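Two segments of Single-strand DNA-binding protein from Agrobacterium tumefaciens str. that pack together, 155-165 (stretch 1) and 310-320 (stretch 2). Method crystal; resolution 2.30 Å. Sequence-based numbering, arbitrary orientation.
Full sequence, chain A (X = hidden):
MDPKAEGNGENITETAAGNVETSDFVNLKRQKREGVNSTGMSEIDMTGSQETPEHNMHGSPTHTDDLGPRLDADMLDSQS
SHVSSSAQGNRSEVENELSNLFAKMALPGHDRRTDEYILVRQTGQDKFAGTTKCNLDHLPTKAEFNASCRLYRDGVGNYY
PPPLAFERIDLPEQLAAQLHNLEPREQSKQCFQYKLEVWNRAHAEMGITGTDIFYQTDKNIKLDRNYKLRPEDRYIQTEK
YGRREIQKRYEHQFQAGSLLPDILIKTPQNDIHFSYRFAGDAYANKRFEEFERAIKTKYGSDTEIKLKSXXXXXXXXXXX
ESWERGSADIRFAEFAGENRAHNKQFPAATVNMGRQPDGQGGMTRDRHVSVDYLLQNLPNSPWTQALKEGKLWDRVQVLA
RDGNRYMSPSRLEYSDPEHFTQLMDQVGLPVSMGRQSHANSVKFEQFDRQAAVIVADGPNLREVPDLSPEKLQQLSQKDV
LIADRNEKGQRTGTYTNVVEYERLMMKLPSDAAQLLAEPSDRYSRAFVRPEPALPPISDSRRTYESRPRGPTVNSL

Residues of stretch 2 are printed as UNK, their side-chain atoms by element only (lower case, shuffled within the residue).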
ATOM      1  N   GLY A 155      -7.700   3.543   7.231  1.00 22.89           N
ATOM      2  CA  GLY A 155      -7.781   2.385   8.108  1.00 22.74           C
ATOM      3  C   GLY A 155      -6.486   1.841   8.681  1.00 23.22           C
ATOM      4  O   GLY A 155      -6.518   1.142   9.681  1.00 23.38           O
ATOM      5  N   VAL A 156      -5.357   2.170   8.073  1.00 23.26           N
ATOM      6  CA  VAL A 156      -4.019   1.795   8.563  1.00 23.79           C
ATOM      7  C   VAL A 156      -3.198   2.981   9.141  1.00 24.47           C
ATOM      8  O   VAL A 156      -2.034   2.807   9.508  1.00 25.42           O
ATOM      9  CB  VAL A 156      -3.193   1.016   7.455  1.00 24.68           C
ATOM     10  CG1 VAL A 156      -3.941  -0.284   7.054  1.00 24.96           C
ATOM     11  CG2 VAL A 156      -3.041   1.830   6.192  1.00 24.83           C
ATOM     12  N   GLY A 157      -3.762   4.186   9.244  1.00 22.31           N
ATOM     13  CA  GLY A 157      -2.963   5.272   9.823  1.00 20.94           C
ATOM     14  C   GLY A 157      -2.137   6.083   8.821  1.00 20.07           C
ATOM     15  O   GLY A 157      -1.276   6.840   9.215  1.00 19.37           O
ATOM     16  N   ASN A 158      -2.394   5.884   7.522  1.00 20.24           N
ATOM     17  CA  ASN A 158      -1.993   6.838   6.455  1.00 20.15           C
ATOM     18  C   ASN A 158      -2.893   8.049   6.570  1.00 19.74           C
ATOM     19  O   ASN A 158      -4.049   7.918   7.015  1.00 21.11           O
ATOM     20  CB  ASN A 158      -2.176   6.260   5.065  1.00 16.58           C
ATOM     21  CG  ASN A 158      -1.500   4.904   4.889  1.00 18.59           C
ATOM     22  OD1 ASN A 158      -0.392   4.646   5.363  1.00 12.53           O
ATOM     23  ND2 ASN A 158      -2.193   4.023   4.199  1.00 19.32           N
ATOM     24  N   TYR A 159      -2.366   9.204   6.193  1.00 17.67           N
ATOM     25  CA  TYR A 159      -3.108  10.461   6.239  1.00 16.11           C
ATOM     26  C   TYR A 159      -3.207  11.074   4.826  1.00 17.49           C
ATOM     27  O   TYR A 159      -2.191  11.323   4.129  1.00 17.22           O
ATOM     28  CB  TYR A 159      -2.480  11.447   7.296  1.00 15.31           C
ATOM     29  CG  TYR A 159      -2.901  11.161   8.754  1.00 14.62           C
ATOM     30  CD1 TYR A 159      -4.013  11.737   9.301  1.00 13.62           C
ATOM     31  CD2 TYR A 159      -2.210  10.268   9.537  1.00 16.62           C
ATOM     32  CE1 TYR A 159      -4.410  11.479  10.630  1.00 14.52           C
ATOM     33  CE2 TYR A 159      -2.605   9.962  10.870  1.00 17.78           C
ATOM     34  CZ  TYR A 159      -3.703  10.586  11.408  1.00 17.19           C
ATOM     35  OH  TYR A 159      -4.124  10.295  12.694  1.00 16.85           O
ATOM     36  N   TYR A 160      -4.436  11.331   4.422  1.00 18.21           N
ATOM     37  CA  TYR A 160      -4.765  11.838   3.073  1.00 19.13           C
ATOM     38  C   TYR A 160      -5.224  13.257   3.166  1.00 19.59           C
ATOM     39  O   TYR A 160      -6.066  13.571   4.002  1.00 18.69           O
ATOM     40  CB  TYR A 160      -5.939  11.068   2.452  1.00 17.82           C
ATOM     41  CG  TYR A 160      -5.610   9.689   1.924  1.00 20.97           C
ATOM     42  CD1 TYR A 160      -5.488   9.473   0.551  1.00 20.86           C
ATOM     43  CD2 TYR A 160      -5.396   8.604   2.793  1.00 21.82           C
ATOM     44  CE1 TYR A 160      -5.210   8.228   0.056  1.00 22.04           C
ATOM     45  CE2 TYR A 160      -5.071   7.347   2.307  1.00 22.85           C
ATOM     46  CZ  TYR A 160      -4.988   7.163   0.924  1.00 22.76           C
ATOM     47  OH  TYR A 160      -4.735   5.915   0.379  1.00 17.55           O
ATOM     48  N   PRO A 161      -4.694  14.109   2.256  1.00 21.43           N
ATOM     49  CA  PRO A 161      -5.191  15.483   2.111  1.00 20.85           C
ATOM     50  C   PRO A 161      -6.424  15.389   1.254  1.00 20.80           C
ATOM     51  O   PRO A 161      -6.658  14.336   0.674  1.00 23.11           O
ATOM     52  CB  PRO A 161      -4.017  16.224   1.412  1.00 19.88           C
ATOM     53  CG  PRO A 161      -3.323  15.125   0.563  1.00 21.66           C
ATOM     54  CD  PRO A 161      -3.601  13.774   1.289  1.00 20.21           C
ATOM     55  N   PRO A 162      -7.232  16.471   1.174  1.00 20.63           N
ATOM     56  CA  PRO A 162      -8.618  16.414   0.745  1.00 20.18           C
ATOM     57  C   PRO A 162      -8.936  15.871  -0.656  1.00 19.97           C
ATOM     58  O   PRO A 162      -9.843  15.075  -0.729  1.00 19.34           O
ATOM     59  CB  PRO A 162      -9.098  17.890   0.921  1.00 19.42           C
ATOM     60  CG  PRO A 162      -8.199  18.398   2.002  1.00 19.83           C
ATOM     61  CD  PRO A 162      -6.886  17.834   1.625  1.00 20.66           C
ATOM     62  N   PRO A 163      -8.239  16.364  -1.746  1.00 20.03           N
ATOM     63  CA  PRO A 163      -8.582  15.920  -3.126  1.00 19.73           C
ATOM     64  C   PRO A 163      -8.335  14.419  -3.279  1.00 19.87           C
ATOM     65  O   PRO A 163      -9.090  13.747  -3.978  1.00 19.69           O
ATOM     66  CB  PRO A 163      -7.570  16.640  -4.017  1.00 19.85           C
ATOM     67  CG  PRO A 163      -6.471  17.234  -3.066  1.00 20.66           C
ATOM     68  CD  PRO A 163      -7.092  17.310  -1.701  1.00 18.71           C
ATOM     69  N   LEU A 164      -7.330  13.896  -2.548  1.00 19.91           N
ATOM     70  CA  LEU A 164      -7.050  12.460  -2.499  1.00 19.01           C
ATOM     71  C   LEU A 164      -7.935  11.663  -1.567  1.00 19.18           C
ATOM     72  O   LEU A 164      -8.301  10.598  -1.901  1.00 20.84           O
ATOM     73  CB  LEU A 164      -5.560  12.229  -2.157  1.00 18.20           C
ATOM     74  CG  LEU A 164      -4.546  12.871  -3.139  1.00 18.54           C
ATOM     75  CD1 LEU A 164      -3.151  12.566  -2.695  1.00 16.43           C
ATOM     76  CD2 LEU A 164      -4.691  12.515  -4.597  1.00 17.48           C
ATOM     77  N   ALA A 165      -8.237  12.157  -0.368  1.00 19.23           N
ATOM     78  CA  ALA A 165      -9.206  11.505   0.473  1.00 19.52           C
ATOM     79  C   ALA A 165     -10.535  11.322  -0.219  1.00 18.72           C
ATOM     80  O   ALA A 165     -11.177  10.282  -0.068  1.00 19.31           O
ATOM     81  CB  ALA A 165      -9.385  12.291   1.926  1.00 19.53           C
ATOM     82  N   UNK A 310       4.908  11.519  -3.194  1.00 17.90           N
ATOM     83  CA  UNK A 310       4.807  12.647  -4.188  1.00 18.66           C
ATOM     84  C   UNK A 310       3.409  13.181  -4.426  1.00 17.91           C
ATOM     85  O   UNK A 310       3.226  14.321  -4.888  1.00 18.35           O
ATOM     86  n   UNK A 310       9.904  11.479  -5.965  1.00 39.46           N
ATOM     87  c   UNK A 310       8.720  10.527  -5.945  1.00 35.34           C
ATOM     88  c   UNK A 310       7.503  11.268  -6.513  1.00 27.29           C
ATOM     89  c   UNK A 310       5.415  12.275  -5.535  1.00 18.77           C
ATOM     90  c   UNK A 310       6.930  12.124  -5.401  1.00 22.72           C
ATOM     91  N   UNK A 311       2.415  12.390  -4.061  1.00 16.51           N
ATOM     92  CA  UNK A 311       1.031  12.795  -4.207  1.00 16.77           C
ATOM     93  C   UNK A 311       0.543  13.719  -3.090  1.00 17.11           C
ATOM     94  O   UNK A 311      -0.482  14.483  -3.209  1.00 15.55           O
ATOM     95  o   UNK A 311       0.193  10.841  -3.097  1.00 18.41           O
ATOM     96  c   UNK A 311       0.163  11.549  -4.340  1.00 14.49           C
ATOM     97  N   UNK A 312       1.229  13.661  -1.974  1.00 16.52           N
ATOM     98  CA  UNK A 312       0.705  14.377  -0.842  1.00 18.32           C
ATOM     99  C   UNK A 312       0.286  13.479   0.297  1.00 19.72           C
ATOM    100  O   UNK A 312       0.244  13.935   1.416  1.00 20.96           O
ATOM    101  N   UNK A 313       0.029  12.203   0.026  1.00 18.80           N
ATOM    102  CA  UNK A 313      -0.258  11.232   1.075  1.00 18.11           C
ATOM    103  C   UNK A 313       0.908  11.021   2.033  1.00 17.14           C
ATOM    104  O   UNK A 313       2.014  10.813   1.629  1.00 18.22           O
ATOM    105  c   UNK A 313      -1.071   8.833   1.633  1.00 16.82           C
ATOM    106  c   UNK A 313      -1.843  10.017  -0.545  1.00 17.33           C
ATOM    107  c   UNK A 313      -0.734   9.838   0.503  1.00 17.95           C
ATOM    108  c   UNK A 313      -2.075   8.765  -1.276  1.00 21.57           C
ATOM    109  N   UNK A 314       0.612  11.020   3.326  1.00 16.56           N
ATOM    110  CA  UNK A 314       1.569  10.689   4.369  1.00 16.64           C
ATOM    111  C   UNK A 314       1.333   9.282   4.830  1.00 16.83           C
ATOM    112  O   UNK A 314       0.447   9.013   5.653  1.00 16.15           O
ATOM    113  s   UNK A 314       2.983  13.932   5.333  1.00 32.13           S
ATOM    114  c   UNK A 314       1.442  13.065   5.043  1.00 22.57           C
ATOM    115  c   UNK A 314       4.059  12.776   5.635  1.00  8.89           C
ATOM    116  c   UNK A 314       1.357  11.676   5.524  1.00 18.37           C
ATOM    117  N   UNK A 315       2.131   8.361   4.287  1.00 17.30           N
ATOM    118  CA  UNK A 315       2.027   6.972   4.596  1.00 16.53           C
ATOM    119  C   UNK A 315       2.742   6.667   5.898  1.00 17.95           C
ATOM    120  O   UNK A 315       3.892   7.125   6.126  1.00 18.48           O
ATOM    121  c   UNK A 315       2.161   6.813   1.044  1.00 12.60           C
ATOM    122  c   UNK A 315       1.873   6.146   2.178  1.00 15.84           C
ATOM    123  n   UNK A 315       0.718   5.415   1.911  1.00 19.90           N
ATOM    124  c   UNK A 315       0.316   5.659   0.671  1.00 15.96           C
ATOM    125  c   UNK A 315       2.600   6.080   3.490  1.00 16.68           C
ATOM    126  n   UNK A 315       1.182   6.497   0.122  1.00 19.62           N
ATOM    127  N   UNK A 316       2.034   5.931   6.768  1.00 18.43           N
ATOM    128  CA  UNK A 316       2.608   5.383   7.950  1.00 18.22           C
ATOM    129  C   UNK A 316       3.749   4.472   7.532  1.00 18.65           C
ATOM    130  O   UNK A 316       3.631   3.648   6.616  1.00 16.91           O
ATOM    131  o   UNK A 316       2.211   5.068  11.053  1.00 22.87           O
ATOM    132  c   UNK A 316       2.125   4.174  10.125  1.00 21.04           C
ATOM    133  o   UNK A 316       2.490   2.991  10.272  1.00 22.94           O
ATOM    134  c   UNK A 316       1.593   4.570   8.737  1.00 18.20           C
ATOM    135  N   UNK A 317       4.857   4.625   8.259  1.00 20.72           N
ATOM    136  CA  UNK A 317       6.109   3.869   8.067  1.00 21.42           C
ATOM    137  C   UNK A 317       5.920   2.321   8.159  1.00 21.91           C
ATOM    138  O   UNK A 317       6.444   1.559   7.310  1.00 23.12           O
ATOM    139  o   UNK A 317       6.909   3.824  10.374  1.00 23.31           O
ATOM    140  c   UNK A 317       7.139   4.411   9.092  1.00 20.24           C
ATOM    141  N   UNK A 318       5.157   1.851   9.140  1.00 22.05           N
ATOM    142  CA  UNK A 318       4.830   0.407   9.239  1.00 24.26           C
ATOM    143  C   UNK A 318       3.918  -0.094   8.119  1.00 22.61           C
ATOM    144  O   UNK A 318       4.066  -1.204   7.645  1.00 23.10           O
ATOM    145  c   UNK A 318       4.993   0.609  11.773  1.00 26.22           C
ATOM    146  c   UNK A 318       5.739   0.251  14.234  1.00 37.63           C
ATOM    147  c   UNK A 318       4.168   0.116  10.601  1.00 25.00           C
ATOM    148  n   UNK A 318       6.123  -0.988  15.000  1.00 45.97           N
ATOM    149  c   UNK A 318       4.507   0.048  13.177  1.00 30.77           C
ATOM    150  N   UNK A 319       2.928   0.697   7.702  1.00 20.99           N
ATOM    151  CA  UNK A 319       2.201   0.343   6.471  1.00 20.54           C
ATOM    152  C   UNK A 319       3.165   0.106   5.244  1.00 20.59           C
ATOM    153  O   UNK A 319       3.067  -0.885   4.493  1.00 19.28           O
ATOM    154  c   UNK A 319       0.373   0.860   4.909  1.00 19.59           C
ATOM    155  c   UNK A 319      -1.136  -0.773   3.959  1.00 17.04           C
ATOM    156  c   UNK A 319       0.524   1.422   3.645  1.00 19.77           C
ATOM    157  o   UNK A 319      -1.687  -0.691   1.631  1.00 23.83           O
ATOM    158  c   UNK A 319      -0.172   0.936   2.544  1.00 18.07           C
ATOM    159  c   UNK A 319       1.145   1.381   6.088  1.00 19.36           C
ATOM    160  c   UNK A 319      -0.976  -0.186   2.703  1.00 23.09           C
ATOM    161  c   UNK A 319      -0.433  -0.261   5.035  1.00 15.57           C
ATOM    162  N   UNK A 320       4.073   1.038   5.035  1.00 21.18           N
ATOM    163  CA  UNK A 320       5.065   0.924   3.938  1.00 21.71           C
ATOM    164  C   UNK A 320       5.919  -0.364   4.048  1.00 22.12           C
ATOM    165  O   UNK A 320       6.082  -1.074   3.075  1.00 21.60           O
ATOM    166  c   UNK A 320       5.367   3.517   3.503  1.00 20.64           C
ATOM    167  c   UNK A 320       5.976   2.172   3.945  1.00 21.89           C
ATOM    168  c   UNK A 320       4.814   3.436   2.102  1.00 19.26           C
ATOM    169  c   UNK A 320       6.398   4.679   3.640  1.00 19.53           C
TER

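Position 310 carries four carbons in a row ending in nitrogen, out of reach of stretch 1: Lys-310, partly exposed, where its charged end need not be buried in the contact. At 311 one carbon bears one oxygen, the pattern of serine. In Ser-311, OG accepts a weak hydrogen bond from the backbone N of position 313 (3.4 Å), while the backbone O lies 3.3 Å from Leu-164 CD1.

Position 312 has no side-chain atoms and is Gly-312. Its phi of 115° would jam a CB against the preceding carbonyl, and an ideal CB would sit a tight 3.4 Å from Pro-161 CG.

At 313 four carbons fork at the first, one arm two carbons long, which defines isoleucine. Ile-313 packs against apolar groups: CG2 lies over the face of the Tyr-160 ring, 4.2 Å from its centroid in a CH-pi contact, CD1 is 3.4 Å from Tyr-160 CE1, and CG1 is 3.6 Å from Leu-164 CD1.

Position 314 has an unbranched chain of two carbons, sulfur and one carbon, hence methionine. Met-314, a flexible apolar chain, suits a buried strand position; its end leads away from stretch 1, but its CB packs 4.2 Å from Tyr-159 CB.

At 315 one carbon leads to a five-membered ring of three carbons and two nitrogens: His-315. The ring presents its edge to Asn-158 OD1, 3.7 Å from the unpartnered ND1; the buried ring suits its site through NE2, hydrogen-bonded elsewhere in the structure.

Position 316 has two carbons, the second carrying two oxygens, and its CB is 3.7 Å from Gly-157 O. This is Asp-316, a helix N-cap. Its OD2 accepts a weak bond from N of position 318 at 3.1 Å. Another weak bond joins N of position 319 to Asp-316 OD2 at 3.5 Å. Such a short acceptor suits the free amides of a helix's first turn.

At 317 one carbon and one oxygen, turned away from stretch 1, mark Ser-317, small in a buried site. At 318 four carbons in a row end in nitrogen; Lys-318 is exposed, as suits a charged chain.

Position 319 has one carbon, then a six-carbon ring bearing oxygen: Tyr-319. Its ring offers a face to Val-156 CG2, 3.9 Å from the centroid, while OH is hydrogen-bonded elsewhere. At 320 four carbons fork at the second, giving Leu-320, apolar in a buried site not touching stretch 1.

The contact centers on one antiparallel bridge: Tyr-159 N to Met-314 O and Met-314 N to Tyr-159 O, both 2.9 Å. Beside it, the side-chain Asn-158 OD1 accepts a hydrogen bond from Asp-316 N at 3.1 Å. Apolar packing around Ile-313 and Tyr-319 completes the fit.

Stretch 2 (310-320) KSGIMHDSKYL
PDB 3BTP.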